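Local coordinates for protein L-lysine 6-monooxygenase involved in desferrioxamine biosynthesis (Erwinia amylovora CFBP1430, PDB 5O8P) that probably catalyses the FAD- and NADPH-dependent N-hydroxylation of cadaverine in the biosynthesis of the siderophore desferrioxamine, at residues 244-249 / 395-401; 365-371 / 384-389. All coordinates share one frame; numbering follows the deposited sequence.

Contact 1. Residues 244-249 / 395-401; sequences TSPEWI and DLGMACY. With FAD (flavin-adenine dinucleotide), chain C.
The phenol ring of Tyr401 meets the ring of Pro246 at a slant, CG of the proline lying 3.6 Å from Tyr401 CE1, while Ile249 CD1 approaches the CE2 side, also aslant. These residues pack the N-terminal turns of helices 246-253 and 399-410 together; the turn 395-397 leading into helix 399-410 reaches the flavin. The carboxylate of Asp395 forms an Asx turn: Gly397 N reaches OD1 from above the carboxylate plane, at an N to OD1 distance of 2.7 Å. Its other oxygen, OD2, lies near the methyl CG2 of Thr244. Met398 fills the middle. Its chain bends at both chi2 (-64°) and chi3 (-80°), which brings methyl CE tip to tip with Ile249 CD1 at 3.5 Å and beside Pro246 CD. Ser245 is the N-cap of helix 246-253, its OG accepting from Trp248 N and also hydrogen-bonded to Glu242 O. Tyr88 of the second subunit packs on both Met398 and Tyr401, so the contact also borders a subunit interface. At the cofactor, the side chain of Leu396 lies along the pyrimidine part of the flavin, and its backbone N donates to FAD O2 over 2.8 Å, nearly straight at 170°.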
# COMPACT_ATOMS: atom_id res chain seq x y z
N THR B 244 -12.56 -6.98 -18.89
CA THR B 244 -13.15 -5.74 -19.42
C THR B 244 -12.32 -5.39 -20.65
O THR B 244 -11.46 -4.51 -20.63
CB THR B 244 -13.22 -4.55 -18.42
OG1 THR B 244 -11.96 -3.88 -18.37
CG2 THR B 244 -13.61 -5.01 -17.03
N SER B 245 -12.61 -6.09 -21.73
CA SER B 245 -11.83 -5.99 -22.93
C SER B 245 -12.67 -6.36 -24.14
O SER B 245 -13.62 -7.14 -24.03
CB SER B 245 -10.64 -6.95 -22.84
OG SER B 245 -11.07 -8.29 -22.84
N PRO B 246 -12.32 -5.80 -25.31
CA PRO B 246 -13.01 -6.16 -26.53
C PRO B 246 -13.09 -7.67 -26.76
O PRO B 246 -14.15 -8.17 -27.14
CB PRO B 246 -12.17 -5.49 -27.59
CG PRO B 246 -11.65 -4.26 -26.91
CD PRO B 246 -11.36 -4.70 -25.52
N GLU B 247 -12.00 -8.38 -26.46
CA GLU B 247 -11.96 -9.83 -26.74
C GLU B 247 -12.93 -10.58 -25.88
O GLU B 247 -13.57 -11.50 -26.36
CB GLU B 247 -10.59 -10.46 -26.53
CG GLU B 247 -9.41 -9.64 -26.99
CD GLU B 247 -8.75 -8.94 -25.84
OE1 GLU B 247 -8.05 -9.62 -25.08
OE2 GLU B 247 -8.88 -7.70 -25.72
N TRP B 248 -13.03 -10.19 -24.61
CA TRP B 248 -14.01 -10.80 -23.72
C TRP B 248 -15.44 -10.50 -24.16
O TRP B 248 -16.32 -11.38 -24.09
CB TRP B 248 -13.82 -10.37 -22.26
CG TRP B 248 -14.66 -11.19 -21.37
CD1 TRP B 248 -14.39 -12.45 -20.92
CD2 TRP B 248 -15.97 -10.87 -20.92
NE1 TRP B 248 -15.45 -12.93 -20.18
CE2 TRP B 248 -16.43 -11.97 -20.16
CE3 TRP B 248 -16.80 -9.75 -21.07
CZ2 TRP B 248 -17.67 -11.98 -19.54
CZ3 TRP B 248 -18.04 -9.76 -20.45
CH2 TRP B 248 -18.46 -10.87 -19.69
N ILE B 249 -15.69 -9.27 -24.62
CA ILE B 249 -17.04 -8.87 -25.00
C ILE B 249 -17.49 -9.68 -26.22
O ILE B 249 -18.62 -10.15 -26.25
CB ILE B 249 -17.16 -7.36 -25.23
CG1 ILE B 249 -16.87 -6.61 -23.93
CG2 ILE B 249 -18.57 -6.99 -25.66
CD1 ILE B 249 -16.48 -5.16 -24.13
N ASP B 395 -19.58 0.31 -17.08
CA ASP B 395 -18.20 0.74 -16.82
C ASP B 395 -17.90 2.00 -17.62
O ASP B 395 -17.99 2.00 -18.85
CB ASP B 395 -17.25 -0.41 -17.22
CG ASP B 395 -15.85 -0.31 -16.59
OD1 ASP B 395 -15.37 0.79 -16.28
OD2 ASP B 395 -15.19 -1.37 -16.42
N LEU B 396 -17.53 3.08 -16.93
CA LEU B 396 -16.97 4.27 -17.59
C LEU B 396 -15.70 3.94 -18.38
O LEU B 396 -15.41 4.59 -19.38
CB LEU B 396 -16.66 5.38 -16.57
CG LEU B 396 -17.83 6.05 -15.85
CD1 LEU B 396 -17.33 7.12 -14.89
CD2 LEU B 396 -18.82 6.64 -16.84
N GLY B 397 -14.96 2.93 -17.92
CA GLY B 397 -13.78 2.42 -18.59
C GLY B 397 -13.97 1.86 -19.98
O GLY B 397 -13.02 1.81 -20.74
N MET B 398 -15.19 1.43 -20.32
CA MET B 398 -15.48 0.96 -21.69
C MET B 398 -16.41 1.89 -22.46
O MET B 398 -17.02 1.49 -23.46
CB MET B 398 -16.00 -0.47 -21.64
CG MET B 398 -14.94 -1.45 -21.16
SD MET B 398 -13.49 -1.58 -22.25
CE MET B 398 -14.10 -2.69 -23.54
N ALA B 399 -16.48 3.15 -22.03
CA ALA B 399 -17.31 4.16 -22.65
C ALA B 399 -16.69 4.60 -23.95
O ALA B 399 -17.37 4.66 -24.97
CB ALA B 399 -17.49 5.35 -21.72
N CYS B 400 -15.39 4.90 -23.93
CA CYS B 400 -14.66 5.24 -25.16
C CYS B 400 -14.61 4.09 -26.18
O CYS B 400 -14.70 4.35 -27.37
CB CYS B 400 -13.24 5.69 -24.86
SG CYS B 400 -13.13 7.37 -24.27
N TYR B 401 -14.48 2.84 -25.71
CA TYR B 401 -14.54 1.70 -26.62
C TYR B 401 -15.88 1.73 -27.38
O TYR B 401 -15.89 1.77 -28.62
CB TYR B 401 -14.36 0.33 -25.92
CG TYR B 401 -14.60 -0.85 -26.86
CD1 TYR B 401 -13.66 -1.18 -27.84
CD2 TYR B 401 -15.78 -1.58 -26.81
CE1 TYR B 401 -13.91 -2.20 -28.75
CE2 TYR B 401 -16.02 -2.63 -27.69
CZ TYR B 401 -15.07 -2.93 -28.67
OH TYR B 401 -15.25 -3.94 -29.58
PA FAD C . -27.40 8.88 -16.74
O1A FAD C . -26.96 9.79 -15.61
O2A FAD C . -28.51 7.89 -16.49
O5B FAD C . -27.80 9.86 -17.95
C5B FAD C . -29.09 9.85 -18.56
C4B FAD C . -29.59 11.24 -18.93
O4B FAD C . -30.64 11.13 -19.90
C3B FAD C . -30.18 11.99 -17.74
O3B FAD C . -29.65 13.32 -17.71
C2B FAD C . -31.69 11.93 -17.97
O2B FAD C . -32.41 13.06 -17.46
C1B FAD C . -31.78 11.88 -19.48
N9A FAD C . -33.06 11.36 -20.05
C8A FAD C . -33.72 10.23 -19.75
N7A FAD C . -34.86 10.13 -20.50
C5A FAD C . -34.93 11.22 -21.29
C6A FAD C . -35.85 11.76 -22.33
N6A FAD C . -36.98 11.10 -22.68
N1A FAD C . -35.53 12.95 -22.91
C2A FAD C . -34.42 13.64 -22.57
N3A FAD C . -33.55 13.20 -21.64
C4A FAD C . -33.74 12.03 -20.98
N1 FAD C . -19.43 3.57 -13.05
C2 FAD C . -18.08 3.63 -13.13
O2 FAD C . -17.51 3.08 -14.10
N3 FAD C . -17.33 4.27 -12.20
C4 FAD C . -17.88 4.88 -11.13
O4 FAD C . -17.17 5.45 -10.29
C4X FAD C . -19.36 4.85 -10.97
N5 FAD C . -19.97 5.45 -9.93
C5X FAD C . -21.32 5.40 -9.82
C6 FAD C . -21.90 6.03 -8.72
C7 FAD C . -23.28 6.03 -8.53
C7M FAD C . -23.89 6.71 -7.33
C8 FAD C . -24.15 5.34 -9.53
C8M FAD C . -25.64 5.32 -9.36
C9 FAD C . -23.58 4.71 -10.64
C9A FAD C . -22.18 4.70 -10.84
N10 FAD C . -21.55 4.06 -11.96
C10 FAD C . -20.13 4.13 -12.03
C1' FAD C . -22.29 3.35 -13.04
C2' FAD C . -22.57 4.25 -14.26
O2' FAD C . -21.39 4.98 -14.64
C3' FAD C . -23.74 5.24 -14.05
O3' FAD C . -24.96 4.52 -13.77
C4' FAD C . -23.98 6.17 -15.24
O4' FAD C . -24.60 7.37 -14.79
C5' FAD C . -24.86 5.53 -16.32
O5' FAD C . -24.61 6.18 -17.57
P FAD C . -25.79 6.94 -18.34
O1P FAD C . -25.20 7.58 -19.58
O2P FAD C . -26.87 5.90 -18.47
O3P FAD C . -26.06 8.08 -17.21

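Contact 2. Residues 365-371 / 384-389; sequences YDVQRNY and AELHTH
His389 stacks on Tyr371 and binds Gln368, docking the short helix 386-389 onto the type I beta turn Gln368-Tyr371. Its CB is directed at the turn, and with chi1 at -71° the imidazole swings beside the backbone N, its ring laid over Tyr371. CG stays outside the rim of the phenol near Tyr371 CE1, whereas His389 CE1 lies over the face, offset toward the rim. His389 ND1 sits 3.3 Å from Tyr371 CE1, within an offset stack whose centroids are 4.3 Å apart and whose planes make 29°. Arg369 O lies at the edge of the imidazole, near its plane, 3.2 Å from His389 CE1. The guanidinium of Arg369, almost perpendicular to the imidazole, forms a salt bridge with Asp250 through NE. At the tip, His389 NE2 donates to Gln368 O over 3.0 Å, in the ring plane but above the carbonyl plane. Gln368 O also takes the turn's own bond from Tyr371 N, from the opposite face, so two donors grip one oxygen. His253 meets the imidazole edge-to-face. Alongside, Val367 projects at the helix start: its CB lies 3.4 Å from Thr388 OG1 and its CG2 lies 3.8 Å from Glu385 CB. Glu385 turns its carboxylate, 77° from the Tyr371 ring plane, to that ring's CD1 and CE1 atoms; OE2 forms a salt bridge with Arg402, and OE1 accepts from Ala384 N. The phenol of Tyr365 hydrogen-bonds to Tyr344 with OH and takes Ala384 CB at its edge, 4.0 Å from Tyr365 CE2.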
# COMPACT_ATOMS: atom_id res chain seq x y z
N TYR B 365 -34.27 -5.55 -25.60
CA TYR B 365 -33.63 -5.32 -26.88
C TYR B 365 -32.71 -6.49 -27.24
O TYR B 365 -31.85 -6.86 -26.43
CB TYR B 365 -32.76 -4.06 -26.86
CG TYR B 365 -33.39 -2.77 -26.40
CD1 TYR B 365 -34.69 -2.43 -26.75
CD2 TYR B 365 -32.65 -1.86 -25.65
CE1 TYR B 365 -35.26 -1.23 -26.33
CE2 TYR B 365 -33.20 -0.67 -25.23
CZ TYR B 365 -34.49 -0.36 -25.58
OH TYR B 365 -34.99 0.83 -25.15
N ASP B 366 -32.87 -7.07 -28.42
CA ASP B 366 -31.92 -8.06 -28.94
C ASP B 366 -30.73 -7.32 -29.56
O ASP B 366 -30.63 -7.17 -30.79
CB ASP B 366 -32.59 -8.98 -29.96
CG ASP B 366 -31.68 -10.12 -30.42
OD1 ASP B 366 -31.11 -10.82 -29.55
OD2 ASP B 366 -31.55 -10.29 -31.65
N VAL B 367 -29.81 -6.88 -28.70
CA VAL B 367 -28.75 -5.96 -29.11
C VAL B 367 -27.70 -6.69 -29.95
O VAL B 367 -27.29 -7.80 -29.59
CB VAL B 367 -28.04 -5.29 -27.90
CG1 VAL B 367 -27.15 -4.15 -28.38
CG2 VAL B 367 -29.04 -4.79 -26.88
N GLN B 368 -27.26 -6.07 -31.04
CA GLN B 368 -26.23 -6.64 -31.92
C GLN B 368 -24.86 -6.24 -31.38
O GLN B 368 -24.77 -5.42 -30.46
CB GLN B 368 -26.39 -6.14 -33.35
CG GLN B 368 -27.79 -6.20 -33.93
CD GLN B 368 -28.34 -7.60 -34.02
OE1 GLN B 368 -28.01 -8.33 -34.96
NE2 GLN B 368 -29.22 -7.97 -33.07
N ARG B 369 -23.80 -6.80 -31.97
CA ARG B 369 -22.45 -6.59 -31.42
C ARG B 369 -22.01 -5.15 -31.56
O ARG B 369 -21.24 -4.68 -30.73
CB ARG B 369 -21.43 -7.56 -32.02
CG ARG B 369 -19.98 -7.38 -31.54
CD ARG B 369 -19.82 -7.75 -30.08
NE ARG B 369 -18.50 -7.41 -29.54
CZ ARG B 369 -18.12 -6.20 -29.11
NH1 ARG B 369 -18.94 -5.15 -29.16
NH2 ARG B 369 -16.90 -6.05 -28.60
N ASN B 370 -22.52 -4.44 -32.58
CA ASN B 370 -22.25 -3.00 -32.73
C ASN B 370 -23.17 -2.08 -31.90
O ASN B 370 -23.22 -0.88 -32.16
CB ASN B 370 -22.29 -2.59 -34.23
CG ASN B 370 -23.67 -2.72 -34.86
OD1 ASN B 370 -24.58 -3.31 -34.29
ND2 ASN B 370 -23.82 -2.17 -36.05
N TYR B 371 -23.88 -2.64 -30.92
CA TYR B 371 -24.74 -1.90 -29.99
C TYR B 371 -26.05 -1.39 -30.63
O TYR B 371 -26.76 -0.57 -30.03
CB TYR B 371 -23.96 -0.77 -29.27
CG TYR B 371 -22.71 -1.29 -28.59
CD1 TYR B 371 -22.78 -1.81 -27.30
CD2 TYR B 371 -21.47 -1.32 -29.24
CE1 TYR B 371 -21.66 -2.33 -26.66
CE2 TYR B 371 -20.34 -1.83 -28.62
CZ TYR B 371 -20.43 -2.35 -27.33
OH TYR B 371 -19.29 -2.87 -26.71
N ALA B 384 -27.72 -0.21 -22.19
CA ALA B 384 -28.93 -1.05 -22.01
C ALA B 384 -28.72 -2.45 -22.62
O ALA B 384 -29.67 -3.12 -23.04
CB ALA B 384 -30.15 -0.36 -22.60
N GLU B 385 -27.46 -2.87 -22.66
CA GLU B 385 -27.04 -4.11 -23.32
C GLU B 385 -26.30 -5.05 -22.34
O GLU B 385 -25.59 -5.94 -22.80
CB GLU B 385 -26.17 -3.78 -24.56
CG GLU B 385 -24.75 -3.24 -24.32
CD GLU B 385 -24.64 -1.75 -24.05
OE1 GLU B 385 -25.66 -1.13 -23.73
OE2 GLU B 385 -23.52 -1.22 -24.13
N LEU B 386 -26.50 -4.87 -21.03
CA LEU B 386 -25.94 -5.77 -20.00
C LEU B 386 -26.29 -7.26 -20.24
O LEU B 386 -25.48 -8.16 -20.00
CB LEU B 386 -26.46 -5.34 -18.60
CG LEU B 386 -26.12 -6.10 -17.31
CD1 LEU B 386 -24.65 -6.47 -17.19
CD2 LEU B 386 -26.55 -5.28 -16.10
N HIS B 387 -27.49 -7.50 -20.73
CA HIS B 387 -27.98 -8.86 -21.00
C HIS B 387 -27.35 -9.54 -22.22
O HIS B 387 -27.43 -10.76 -22.34
CB HIS B 387 -29.53 -8.87 -21.07
CG HIS B 387 -30.10 -8.13 -22.24
ND1 HIS B 387 -30.27 -6.76 -22.25
CD2 HIS B 387 -30.66 -8.59 -23.37
CE1 HIS B 387 -30.84 -6.40 -23.39
NE2 HIS B 387 -31.09 -7.49 -24.09
N THR B 388 -26.73 -8.78 -23.11
CA THR B 388 -26.08 -9.30 -24.33
C THR B 388 -24.58 -8.97 -24.50
O THR B 388 -23.92 -9.63 -25.30
CB THR B 388 -26.77 -8.72 -25.59
OG1 THR B 388 -26.75 -7.28 -25.50
CG2 THR B 388 -28.20 -9.21 -25.74
N HIS B 389 -24.07 -7.95 -23.80
CA HIS B 389 -22.63 -7.60 -23.82
C HIS B 389 -21.92 -7.78 -22.47
O HIS B 389 -20.72 -7.54 -22.38
CB HIS B 389 -22.46 -6.16 -24.30
CG HIS B 389 -22.74 -5.98 -25.75
ND1 HIS B 389 -21.76 -5.60 -26.64
CD2 HIS B 389 -23.87 -6.15 -26.47
CE1 HIS B 389 -22.29 -5.52 -27.86
NE2 HIS B 389 -23.56 -5.86 -27.78

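In the fold
From the N terminus, strand 8-14 and helix 18-27, which carries the FAD-binding Phe19, come first. Residues 244-249 follow strand 221-225 of the five-stranded parallel sheet, to which the chain then adds strands 297-300 and 335-338 before reaching 365-371. Contact 2 closes a loop of twelve residues containing strand 379-381 of the mixed sheet; it is nested inside the 145-residue loop closed by contact 1. The contacts touch: Ile249 CG2 packs on Arg369 and His389, and Tyr401 OH makes a weak hydrogen bond with Arg369 NH2. Contact 1 ties helix 246-253 to helix 399-410; contact 2 ties the loop before strand 379-381 to the short helix 386-389 just after it.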